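Local coordinates for protein ornithine cyclodeaminase (Methanococcus maripaludis S2, PDB 3C2Q) that catalyses the conversion of L-ornithine to L-proline with release of ammonia, using NAD(+) as cofactor, at residues 139-144 and 280-285; 166-171 and 269-274; 144-149 and 171-176; 297-302 and 317-322; 240-245 and 255-260. All coordinates share one frame; numbering follows the deposited sequence.

Contact 1. Residues 139-144 and 280-285; sequences AIVGGP and LSTLLH
Ile140 and Leu280 meet on one face of two neighbouring parallel strands. Their side chains cross obliquely, with CG2 of Ile140 3.7 Å from CD1 of Leu280. Val141 turns to the opposite face. Its CG1 is anti to the backbone N (chi1 177°) and lies 4.0 Å from CG2 of Thr282. Thr282 points at the strand's end, its CG2 3.6 Å from Gly143 N. Its other branch, OG1, is anti to the backbone N (chi1 171°). There OG1 accepts from His285 N at 3.1 Å and so caps the start of helix 283-292. Gly143 has to be small, because a CB would run into Ser281 O.

Two backbone bonds hold the strands in step. Leu280 N donates to Val141 O at 2.7 Å, and Gly143 N donates to Leu280 O at 3.1 Å. Further out, Ser281 OG bonds Asp303, a likely NAD(+) ligand. Thr282, Leu284 and His285 are themselves assigned to NAD(+) binding by similarity. The contact joins the carboxyl ends of two adjacent central strands, 138-142 and 276-280, the place where a Rossmann fold typically receives its dinucleotide.

Contact 2. Residues 166-171 and 269-274; sequences AILAGN and TTVMDK
Leu168 and Ala166 face the end of helix 260-271 and make apolar contacts with it. CD1 of Leu168 presses on CG1 of Val271 at 3.3 Å, closer than two methyls normally sit. The other branch, CD2, lies 3.9 Å from CG2 of Thr270, and the two side chains run antiparallel past one another. The same threonine methyl also touches CB of Ala166, again closely, at 3.5 Å. Ala166 CB has a second neighbour in CE of Lys274, 3.8 Å away. No hydrogen bond crosses the contact.

The polar interactions lie within 269-274. Lys274 bends at chi2 and at chi4 (-80°), which turns NZ back over the helix end. NZ donates to Thr270 O at 2.8 Å. It also forms a salt bridge with Asp273 OD1 at 2.9 Å. NZ approaches that oxygen on its syn side, 30° out of the carboxylate plane. An alanine in place of Lys274 would probably leave Asp273 without its positive mate and open a gap beside Ala166 CB. Thr270 keeps its OG1 out of the apolar patch and bonds Lys266 O one turn back.

Strand 166-170 runs between strands 138-142 and 241-244 in the parallel sheet. Helix 260-271 packs on this sheet, where Thr270 also touches Val242. Thr289 of helix 283-292 touches both Leu168 and Val271, so a second helix flanks the same patch.

Contact 3. Residues 144-149 and 171-176; sequences PAIIHT and NALATH
His176 packs its CB and ring against Ile147 and His148 of the short helix 145-148. Its CB lies 4.1 Å from CB of Ile147, whose CG2 also reaches His176 O at 3.5 Å. CG of His176 is anti to the carbonyl carbon (chi1 -66°), and from CG onward the ring meets His148. CE1 of His148 stands 3.6 Å above the plane of the His176 ring, offset toward the rim and nearest CD2. CD2 also has CB of Pro144 beside it at 4.0 Å. NE2 of His176 in turn lies in the plane of the His148 ring, at its edge. The two rings thus form an edge-to-face (T-shaped) pair, with planes at 70° and centroids 4.8 Å apart.

Outside partners hold both rings in place. ND1 of His176 bonds Glu179, and ND1 of His148 bonds Ser186. Pro144 O sits over the centre of the His148 ring. It also accepts from Ile147 N and His148 N.

Beside the rings the contact is apolar. CD1 of Leu173 touches CG1 of Ile147 at 3.8 Å, the two side chains crossing at about a right angle. CG of Pro144 meets CB of Ala172 at 3.7 Å.

Asn171 and Ala172, assigned to NAD(+) binding by similarity, lie in the first turn of helix 171-183. His204 stacks on His176, and Ile230 of helix 230-237 touches Ile147. Leu331 of helix 327-342 touches Ile146.

Contact 4. Residues 297-302 and 317-322; sequences IKTVCV and TSQAIG
Thr299 points its side chain at the turn 317-320, the buried part of the contact. OG1 lies beside the backbone N (chi1 -56°), which leaves CG2 anti to it and turned to Thr317. CG2 of Thr299 meets CG2 of Thr317 at 4.0 Å, the two side chains at about a right angle, and CB of Ala320 at 4.1 Å. Its OG1 donates to Ile297 O at 2.8 Å, from above the carbonyl plane. Gln319 NE2 adds a weak bond to the same OG1. An alanine in place of Thr299 would probably open a gap beside Thr317 and Ala320 and leave Gln319 NE2 without this acceptor.

Next to this threonine the strands pair in parallel. Ile321 N donates to Thr299 O, and Cys301 N to Ile321 O, both at 2.9 Å. Strands 298-303 and 321-324 are the two strands of a beta-alpha-beta crossover in the Rossmann fold, linked by helix 306-314. Leu312 of that helix packs on Cys301, Thr317 and Ala320. Strand 321-324 is the outermost on this side of the six-stranded sheet.

Where the strands part, a water takes over the bridging. It accepts from Thr299 N and donates to Gln319 O at 2.8 Å.

The face with Lys298 and Ile321 is partly open to solvent. Lys298 bends along its chain to bring CE within 3.9 Å of CG1 of Ile321, while its NZ goes on to a salt bridge with Glu122.

Contact 5. Residues 240-245 and 255-260; sequences PYVLAG and DVITDS
Tyr241 laps its ring edge against Asp255, with CE1 4.2 Å from Asp255 CB. Its OH donates to Asp255 OD1 at 2.7 Å. The oxygen lies in the plane of the tyrosine ring, but the hydroxyl meets the carboxylate from above its plane. The other oxygen, OD2, accepts from Ile217 N, so both ends of the carboxylate are held. Leu243 runs alongside Asp255, pointing the same way, and its CB packs on CG2 of Val256 at 3.9 Å. CG1 of Val256 is anti to the backbone N (chi1 164°) and sits closely on Gly245 CA, 3.3 Å away. A side chain on Gly245 would crowd this spot.

Strand 241-244 is an outermost strand of the Rossmann sheet, and residues 255-258 run beside it in roughly the same direction, 38° apart. A single backbone bridge joins them at Ala244 and Ile257. Ile257 N donates to Leu243 O at 2.8 Å, and Gly245 N to Ile257 O at 2.7 Å. Before the bridge, a water links Leu243 N to Asp255 O.

Past the bridge the loop reaches the second subunit. Thr258 OG1 bonds Asp259 of that subunit, and Asp259 of this chain bonds Thr258 there. Asp259 also caps the start of helix 260-271.

Overall arrangement
Contact 1 opens at strand 138-142, the first strand of the Rossmann sheet along the chain, and runs directly into contact 3, with which it shares Pro144. Contact 2 opens at 166-171 before contact 3 closes at 171-176, so these two cross, sharing Asn171. Contact 5 closes a short loop nested inside contact 2. Contact 2 then closes at 269-274 and contact 1 at 280-285, enclosing contacts 2, 3 and 5. Contact 4 follows in series. Contacts 1, 2, 4 and 5 all reach the six-stranded sheet, with contacts 4 and 5 at its two outer strands, while contact 3 packs helices beside it. Contacts 1 and 5 also meet the second subunit, and contact 3 the third.

Contact 1. Residues 139-144 and 280-285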
# COMPACT_ATOMS: atom_id res chain seq x y z
N ALA B 139 -18.11 15.30 14.02
CA ALA B 139 -16.85 15.12 14.74
C ALA B 139 -15.73 14.75 13.75
O ALA B 139 -15.97 14.04 12.75
CB ALA B 139 -16.97 14.02 15.81
N ILE B 140 -14.53 15.22 14.04
CA ILE B 140 -13.31 14.87 13.27
C ILE B 140 -12.46 13.98 14.12
O ILE B 140 -12.23 14.25 15.33
CB ILE B 140 -12.46 16.13 12.90
CG1 ILE B 140 -13.24 17.11 12.02
CG2 ILE B 140 -11.09 15.75 12.27
CD1 ILE B 140 -13.78 16.55 10.68
N VAL B 141 -11.96 12.93 13.50
CA VAL B 141 -11.00 12.07 14.13
C VAL B 141 -9.73 12.25 13.30
O VAL B 141 -9.78 12.08 12.07
CB VAL B 141 -11.51 10.58 14.10
CG1 VAL B 141 -10.51 9.65 14.69
CG2 VAL B 141 -12.85 10.45 14.86
N GLY B 142 -8.60 12.59 13.92
CA GLY B 142 -7.46 12.96 13.08
C GLY B 142 -6.10 12.52 13.58
O GLY B 142 -5.89 12.38 14.80
N GLY B 143 -5.18 12.27 12.65
CA GLY B 143 -3.80 11.96 13.02
C GLY B 143 -2.85 13.06 12.57
O GLY B 143 -3.25 13.95 11.81
N PRO B 144 -1.60 13.01 13.02
CA PRO B 144 -0.67 14.10 12.76
C PRO B 144 -0.32 14.31 11.28
O PRO B 144 0.19 15.37 10.94
CB PRO B 144 0.59 13.68 13.54
CG PRO B 144 0.51 12.18 13.65
CD PRO B 144 -0.97 11.92 13.82
N LEU B 280 -9.53 11.22 9.54
CA LEU B 280 -8.50 11.77 8.64
C LEU B 280 -7.12 11.22 8.98
O LEU B 280 -6.52 11.61 9.99
CB LEU B 280 -8.46 13.31 8.72
CG LEU B 280 -9.74 14.10 8.43
CD1 LEU B 280 -9.67 15.57 8.86
CD2 LEU B 280 -9.99 13.97 6.93
N SER B 281 -6.62 10.28 8.16
CA SER B 281 -5.25 9.80 8.29
C SER B 281 -4.85 9.30 9.69
O SER B 281 -3.85 9.76 10.29
CB SER B 281 -4.28 10.92 7.86
OG SER B 281 -3.05 10.33 7.51
N THR B 282 -5.60 8.33 10.22
CA THR B 282 -5.25 7.75 11.49
C THR B 282 -5.88 6.38 11.59
O THR B 282 -7.09 6.25 11.66
CB THR B 282 -5.64 8.63 12.73
OG1 THR B 282 -5.43 7.85 13.91
CG2 THR B 282 -7.08 9.16 12.67
N LEU B 283 -5.06 5.35 11.53
CA LEU B 283 -5.53 3.98 11.70
C LEU B 283 -6.06 3.78 13.11
O LEU B 283 -7.17 3.30 13.28
CB LEU B 283 -4.39 3.01 11.44
CG LEU B 283 -4.74 1.52 11.63
CD1 LEU B 283 -5.97 1.15 10.86
CD2 LEU B 283 -3.52 0.72 11.13
N LEU B 284 -5.25 4.15 14.11
CA LEU B 284 -5.58 3.93 15.51
C LEU B 284 -6.93 4.54 15.89
O LEU B 284 -7.82 3.85 16.43
CB LEU B 284 -4.48 4.54 16.42
CG LEU B 284 -4.80 4.54 17.95
CD1 LEU B 284 -4.96 3.15 18.45
CD2 LEU B 284 -3.74 5.34 18.79
N HIS B 285 -7.08 5.83 15.60
CA HIS B 285 -8.30 6.53 15.96
C HIS B 285 -9.49 6.21 15.08
O HIS B 285 -10.63 6.27 15.57
CB HIS B 285 -8.10 8.05 16.02
CG HIS B 285 -7.47 8.52 17.29
ND1 HIS B 285 -6.11 8.42 17.52
CD2 HIS B 285 -8.00 9.11 18.38
CE1 HIS B 285 -5.84 8.91 18.71
NE2 HIS B 285 -6.96 9.34 19.25

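Contact 2. Residues 166-171 and 269-274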
# COMPACT_ATOMS: atom_id res chain seq x y z
N ALA B 166 -16.60 18.52 17.42
CA ALA B 166 -15.71 17.79 18.29
C ALA B 166 -14.49 17.34 17.51
O ALA B 166 -14.60 17.07 16.31
CB ALA B 166 -16.42 16.55 18.94
N ILE B 167 -13.36 17.23 18.21
CA ILE B 167 -12.13 16.62 17.64
C ILE B 167 -11.57 15.56 18.57
O ILE B 167 -11.33 15.81 19.75
CB ILE B 167 -11.01 17.67 17.36
CG1 ILE B 167 -11.48 18.66 16.27
CG2 ILE B 167 -9.68 16.96 16.92
CD1 ILE B 167 -10.42 19.65 15.81
N LEU B 168 -11.38 14.35 18.04
CA LEU B 168 -10.75 13.28 18.77
C LEU B 168 -9.40 13.02 18.11
O LEU B 168 -9.34 12.87 16.89
CB LEU B 168 -11.62 12.03 18.69
CG LEU B 168 -13.10 12.22 19.04
CD1 LEU B 168 -13.81 10.88 18.98
CD2 LEU B 168 -13.22 12.82 20.44
N ALA B 169 -8.34 12.98 18.90
CA ALA B 169 -7.00 12.86 18.31
C ALA B 169 -6.08 12.42 19.43
O ALA B 169 -6.57 11.97 20.48
CB ALA B 169 -6.56 14.20 17.69
N GLY B 170 -4.77 12.48 19.18
CA GLY B 170 -3.77 12.17 20.17
C GLY B 170 -2.86 13.37 20.40
O GLY B 170 -3.08 14.44 19.84
N ASN B 171 -1.80 13.14 21.17
CA ASN B 171 -0.79 14.13 21.48
C ASN B 171 -0.11 14.61 20.21
O ASN B 171 0.22 15.79 20.10
CB ASN B 171 0.29 13.51 22.39
CG ASN B 171 1.24 14.58 22.99
OD1 ASN B 171 0.80 15.43 23.72
ND2 ASN B 171 2.53 14.49 22.69
N THR B 269 -18.97 8.97 24.38
CA THR B 269 -20.04 9.92 24.66
C THR B 269 -19.94 11.12 23.73
O THR B 269 -20.95 11.69 23.33
CB THR B 269 -20.01 10.36 26.15
OG1 THR B 269 -18.82 11.09 26.39
CG2 THR B 269 -20.00 9.17 27.07
N THR B 270 -18.71 11.47 23.33
CA THR B 270 -18.48 12.57 22.38
C THR B 270 -19.04 12.29 20.97
O THR B 270 -19.62 13.16 20.37
CB THR B 270 -16.98 12.97 22.31
OG1 THR B 270 -16.50 13.26 23.63
CG2 THR B 270 -16.77 14.20 21.47
N VAL B 271 -18.86 11.07 20.45
CA VAL B 271 -19.28 10.77 19.07
C VAL B 271 -20.70 10.28 18.92
O VAL B 271 -21.31 10.43 17.86
CB VAL B 271 -18.37 9.70 18.39
CG1 VAL B 271 -16.97 10.16 18.39
CG2 VAL B 271 -18.47 8.33 19.10
N MSE B 272 -21.24 9.66 19.97
CA MSE B 272 -22.44 8.85 19.77
C MSE B 272 -23.69 9.68 19.41
O MSE B 272 -24.67 9.12 18.92
CB MSE B 272 -22.69 7.92 20.97
CG MSE B 272 -23.21 8.63 22.17
SE MSE B 272 -23.19 7.52 23.79
CE MSE B 272 -24.09 8.89 24.86
N ASP B 273 -23.63 11.00 19.60
CA ASP B 273 -24.75 11.87 19.22
C ASP B 273 -24.52 12.69 17.94
O ASP B 273 -25.34 13.54 17.57
CB ASP B 273 -25.12 12.78 20.40
CG ASP B 273 -23.98 13.73 20.79
OD1 ASP B 273 -22.81 13.55 20.36
OD2 ASP B 273 -24.26 14.69 21.56
N LYS B 274 -23.39 12.46 17.26
CA LYS B 274 -23.06 13.22 16.05
C LYS B 274 -23.86 12.71 14.84
O LYS B 274 -24.29 11.55 14.79
CB LYS B 274 -21.54 13.10 15.78
CG LYS B 274 -20.68 13.65 16.91
CD LYS B 274 -20.86 15.19 17.02
CE LYS B 274 -20.10 15.78 18.22
NZ LYS B 274 -20.85 15.57 19.49

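Contact 3. Residues 144-149 and 171-176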
# COMPACT_ATOMS: atom_id res chain seq x y z
N PRO B 144 -1.60 13.01 13.02
CA PRO B 144 -0.67 14.10 12.76
C PRO B 144 -0.32 14.31 11.28
O PRO B 144 0.19 15.37 10.94
CB PRO B 144 0.59 13.68 13.54
CG PRO B 144 0.51 12.18 13.65
CD PRO B 144 -0.97 11.92 13.82
N ALA B 145 -0.61 13.33 10.40
CA ALA B 145 -0.37 13.55 8.97
C ALA B 145 -1.15 14.71 8.39
O ALA B 145 -0.76 15.28 7.36
CB ALA B 145 -0.63 12.26 8.13
N ILE B 146 -2.27 15.05 9.03
CA ILE B 146 -3.03 16.24 8.65
C ILE B 146 -2.07 17.41 8.64
O ILE B 146 -2.09 18.22 7.71
CB ILE B 146 -4.18 16.54 9.65
CG1 ILE B 146 -5.29 15.48 9.53
CG2 ILE B 146 -4.79 17.96 9.38
CD1 ILE B 146 -6.22 15.51 10.78
N ILE B 147 -1.23 17.50 9.67
CA ILE B 147 -0.30 18.63 9.82
C ILE B 147 0.89 18.48 8.88
O ILE B 147 1.26 19.42 8.14
CB ILE B 147 0.21 18.83 11.30
CG1 ILE B 147 -0.94 18.75 12.30
CG2 ILE B 147 0.95 20.19 11.42
CD1 ILE B 147 -2.16 19.71 11.99
N HIS B 148 1.49 17.28 8.88
CA HIS B 148 2.66 17.04 8.03
C HIS B 148 2.41 17.31 6.58
O HIS B 148 3.32 17.75 5.88
CB HIS B 148 3.18 15.59 8.16
CG HIS B 148 3.42 15.15 9.56
ND1 HIS B 148 3.80 16.01 10.57
CD2 HIS B 148 3.29 13.93 10.13
CE1 HIS B 148 3.91 15.34 11.70
NE2 HIS B 148 3.62 14.06 11.46
N THR B 149 1.19 17.05 6.11
CA THR B 149 0.85 17.20 4.67
C THR B 149 0.31 18.59 4.30
O THR B 149 -0.08 18.82 3.15
CB THR B 149 -0.19 16.15 4.22
OG1 THR B 149 -1.39 16.33 4.97
CG2 THR B 149 0.32 14.76 4.43
N ASN B 171 -1.80 13.14 21.17
CA ASN B 171 -0.79 14.13 21.48
C ASN B 171 -0.11 14.61 20.21
O ASN B 171 0.22 15.79 20.10
CB ASN B 171 0.29 13.51 22.39
CG ASN B 171 1.24 14.58 22.99
OD1 ASN B 171 0.80 15.43 23.72
ND2 ASN B 171 2.53 14.49 22.69
N ALA B 172 0.12 13.69 19.27
CA ALA B 172 0.88 14.06 18.07
C ALA B 172 0.15 15.09 17.20
O ALA B 172 0.77 16.08 16.77
CB ALA B 172 1.32 12.82 17.25
N LEU B 173 -1.15 14.89 16.96
CA LEU B 173 -1.90 15.88 16.22
C LEU B 173 -1.84 17.28 16.89
O LEU B 173 -1.52 18.29 16.24
CB LEU B 173 -3.36 15.49 16.04
CG LEU B 173 -4.17 16.62 15.35
CD1 LEU B 173 -3.74 16.81 13.88
CD2 LEU B 173 -5.63 16.41 15.38
N ALA B 174 -2.20 17.33 18.17
CA ALA B 174 -2.22 18.61 18.90
C ALA B 174 -0.86 19.26 18.95
O ALA B 174 -0.75 20.48 18.71
CB ALA B 174 -2.78 18.43 20.32
N THR B 175 0.18 18.49 19.23
CA THR B 175 1.50 19.09 19.42
C THR B 175 2.15 19.52 18.10
O THR B 175 2.86 20.52 18.09
CB THR B 175 2.49 18.22 20.26
OG1 THR B 175 2.75 16.97 19.57
CG2 THR B 175 1.92 17.96 21.66
N HIS B 176 1.90 18.79 17.00
CA HIS B 176 2.37 19.28 15.69
C HIS B 176 1.59 20.47 15.16
O HIS B 176 2.18 21.33 14.50
CB HIS B 176 2.50 18.17 14.62
CG HIS B 176 3.59 17.17 14.95
ND1 HIS B 176 4.92 17.51 15.03
CD2 HIS B 176 3.52 15.84 15.21
CE1 HIS B 176 5.64 16.44 15.31
NE2 HIS B 176 4.81 15.41 15.45

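Contact 4. Residues 297-302 and 317-322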
# COMPACT_ATOMS: atom_id res chain seq x y z
N ILE B 297 -24.62 6.67 11.98
CA ILE B 297 -23.87 7.92 11.85
C ILE B 297 -23.08 7.85 10.53
O ILE B 297 -22.39 6.86 10.28
CB ILE B 297 -22.93 8.15 13.04
CG1 ILE B 297 -23.70 8.09 14.37
CG2 ILE B 297 -22.14 9.51 12.90
CD1 ILE B 297 -22.82 8.31 15.58
N LYS B 298 -23.23 8.86 9.69
CA LYS B 298 -22.48 8.92 8.44
C LYS B 298 -20.95 8.90 8.77
O LYS B 298 -20.44 9.69 9.56
CB LYS B 298 -22.92 10.16 7.65
CG LYS B 298 -22.14 10.45 6.37
CD LYS B 298 -22.87 9.88 5.12
CE LYS B 298 -21.87 9.48 4.05
NZ LYS B 298 -22.24 10.10 2.73
N THR B 299 -20.23 7.96 8.17
CA THR B 299 -18.84 7.71 8.54
C THR B 299 -18.01 7.82 7.27
O THR B 299 -18.29 7.13 6.30
CB THR B 299 -18.73 6.30 9.10
OG1 THR B 299 -19.65 6.17 10.18
CG2 THR B 299 -17.33 6.01 9.61
N VAL B 300 -17.01 8.69 7.28
CA VAL B 300 -16.12 8.88 6.12
C VAL B 300 -14.68 8.67 6.58
O VAL B 300 -14.24 9.28 7.56
CB VAL B 300 -16.26 10.31 5.51
CG1 VAL B 300 -15.30 10.49 4.28
CG2 VAL B 300 -17.69 10.56 5.06
N CYS B 301 -13.98 7.76 5.93
CA CYS B 301 -12.61 7.46 6.33
C CYS B 301 -11.66 7.79 5.18
O CYS B 301 -11.73 7.19 4.09
CB CYS B 301 -12.47 5.98 6.72
SG CYS B 301 -10.77 5.55 7.27
N VAL B 302 -10.84 8.79 5.43
CA VAL B 302 -9.90 9.35 4.44
C VAL B 302 -8.48 8.93 4.81
O VAL B 302 -8.00 9.25 5.92
CB VAL B 302 -9.94 10.89 4.44
CG1 VAL B 302 -9.12 11.41 3.23
CG2 VAL B 302 -11.41 11.42 4.29
N THR B 317 -16.93 -1.66 11.17
CA THR B 317 -17.42 -0.38 10.70
C THR B 317 -17.66 -0.47 9.18
O THR B 317 -17.05 0.21 8.37
CB THR B 317 -16.45 0.76 11.18
OG1 THR B 317 -16.34 0.68 12.61
CG2 THR B 317 -16.96 2.18 10.80
N SER B 318 -18.64 -1.29 8.83
CA SER B 318 -18.90 -1.60 7.42
C SER B 318 -19.69 -0.48 6.73
O SER B 318 -19.75 -0.46 5.50
CB SER B 318 -19.64 -2.93 7.32
OG SER B 318 -20.87 -2.84 8.03
N GLN B 319 -20.25 0.46 7.49
CA GLN B 319 -20.92 1.64 6.91
C GLN B 319 -19.96 2.73 6.39
O GLN B 319 -20.38 3.72 5.77
CB GLN B 319 -21.95 2.24 7.90
CG GLN B 319 -21.38 3.16 9.05
CD GLN B 319 -20.79 2.36 10.26
OE1 GLN B 319 -20.69 1.12 10.24
NE2 GLN B 319 -20.40 3.08 11.28
N ALA B 320 -18.66 2.57 6.65
CA ALA B 320 -17.69 3.61 6.30
C ALA B 320 -17.64 3.83 4.79
O ALA B 320 -17.69 2.88 3.99
CB ALA B 320 -16.30 3.24 6.83
N ILE B 321 -17.54 5.09 4.41
CA ILE B 321 -17.29 5.44 3.00
C ILE B 321 -15.79 5.70 2.93
O ILE B 321 -15.30 6.60 3.60
CB ILE B 321 -18.07 6.73 2.65
CG1 ILE B 321 -19.58 6.54 2.90
CG2 ILE B 321 -17.75 7.21 1.21
CD1 ILE B 321 -20.19 5.43 2.07
N GLY B 322 -15.04 4.93 2.16
CA GLY B 322 -13.61 5.15 2.17
C GLY B 322 -13.24 6.11 1.07
O GLY B 322 -13.79 6.04 -0.04
O HOH W 1 -21.72 6.03 6.58

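Contact 5. Residues 240-245 and 255-260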
# COMPACT_ATOMS: atom_id res chain seq x y z
N PRO B 240 -15.15 21.07 21.89
CA PRO B 240 -14.50 20.11 22.77
C PRO B 240 -13.56 19.19 21.97
O PRO B 240 -13.82 18.90 20.80
CB PRO B 240 -15.67 19.28 23.31
CG PRO B 240 -16.68 19.37 22.28
CD PRO B 240 -16.58 20.77 21.72
N TYR B 241 -12.48 18.77 22.61
CA TYR B 241 -11.59 17.79 22.00
C TYR B 241 -11.23 16.75 23.03
O TYR B 241 -11.35 16.99 24.25
CB TYR B 241 -10.34 18.45 21.40
CG TYR B 241 -9.60 19.39 22.33
CD1 TYR B 241 -8.66 18.90 23.22
CD2 TYR B 241 -9.82 20.77 22.29
CE1 TYR B 241 -7.97 19.75 24.08
CE2 TYR B 241 -9.13 21.63 23.13
CZ TYR B 241 -8.22 21.11 24.04
OH TYR B 241 -7.53 21.94 24.88
N VAL B 242 -10.82 15.59 22.55
CA VAL B 242 -10.36 14.55 23.43
C VAL B 242 -9.02 14.12 22.87
O VAL B 242 -8.97 13.69 21.72
CB VAL B 242 -11.36 13.35 23.44
CG1 VAL B 242 -10.86 12.22 24.32
CG2 VAL B 242 -12.78 13.78 23.85
N LEU B 243 -7.96 14.28 23.64
CA LEU B 243 -6.64 13.85 23.21
C LEU B 243 -6.28 12.61 24.00
O LEU B 243 -6.08 12.68 25.23
CB LEU B 243 -5.59 14.96 23.43
CG LEU B 243 -5.83 16.31 22.74
CD1 LEU B 243 -4.65 17.24 23.08
CD2 LEU B 243 -6.03 16.15 21.22
N ALA B 244 -6.22 11.47 23.32
CA ALA B 244 -5.91 10.20 23.97
C ALA B 244 -4.41 9.99 23.97
O ALA B 244 -3.77 10.11 22.93
CB ALA B 244 -6.62 9.05 23.26
N GLY B 245 -3.85 9.71 25.15
CA GLY B 245 -2.44 9.38 25.29
C GLY B 245 -2.11 8.03 24.66
O GLY B 245 -3.00 7.19 24.51
N ASP B 255 -3.23 18.39 28.53
CA ASP B 255 -4.59 18.06 28.08
C ASP B 255 -4.81 16.56 27.77
O ASP B 255 -5.95 16.10 27.68
CB ASP B 255 -4.98 18.87 26.83
CG ASP B 255 -4.89 20.39 27.03
OD1 ASP B 255 -5.92 21.08 26.83
OD2 ASP B 255 -3.79 20.89 27.33
N VAL B 256 -3.73 15.80 27.60
CA VAL B 256 -3.81 14.41 27.14
C VAL B 256 -4.34 13.51 28.27
O VAL B 256 -3.88 13.62 29.42
CB VAL B 256 -2.42 13.95 26.64
CG1 VAL B 256 -2.33 12.41 26.51
CG2 VAL B 256 -2.12 14.64 25.27
N ILE B 257 -5.30 12.64 27.94
CA ILE B 257 -5.81 11.62 28.85
C ILE B 257 -4.95 10.39 28.68
O ILE B 257 -4.99 9.74 27.62
CB ILE B 257 -7.30 11.32 28.53
CG1 ILE B 257 -8.11 12.62 28.63
CG2 ILE B 257 -7.85 10.16 29.41
CD1 ILE B 257 -9.58 12.46 28.29
N THR B 258 -4.14 10.07 29.69
CA THR B 258 -3.18 8.98 29.56
C THR B 258 -3.81 7.57 29.75
O THR B 258 -3.26 6.60 29.28
CB THR B 258 -1.97 9.15 30.49
OG1 THR B 258 -2.41 9.17 31.85
CG2 THR B 258 -1.23 10.48 30.17
N ASP B 259 -4.96 7.47 30.42
CA ASP B 259 -5.56 6.15 30.60
C ASP B 259 -6.46 5.83 29.41
O ASP B 259 -7.39 6.56 29.12
CB ASP B 259 -6.36 6.04 31.89
CG ASP B 259 -6.80 4.62 32.14
OD1 ASP B 259 -6.06 3.88 32.85
OD2 ASP B 259 -7.82 4.22 31.55
N SER B 260 -6.18 4.74 28.72
CA SER B 260 -6.92 4.47 27.50
C SER B 260 -8.39 4.20 27.71
O SER B 260 -9.17 4.50 26.84
CB SER B 260 -6.26 3.40 26.67
OG SER B 260 -6.31 2.17 27.32
O HOH W 2 -8.11 15.85 26.02
O HOH W 3 -4.13 5.85 26.41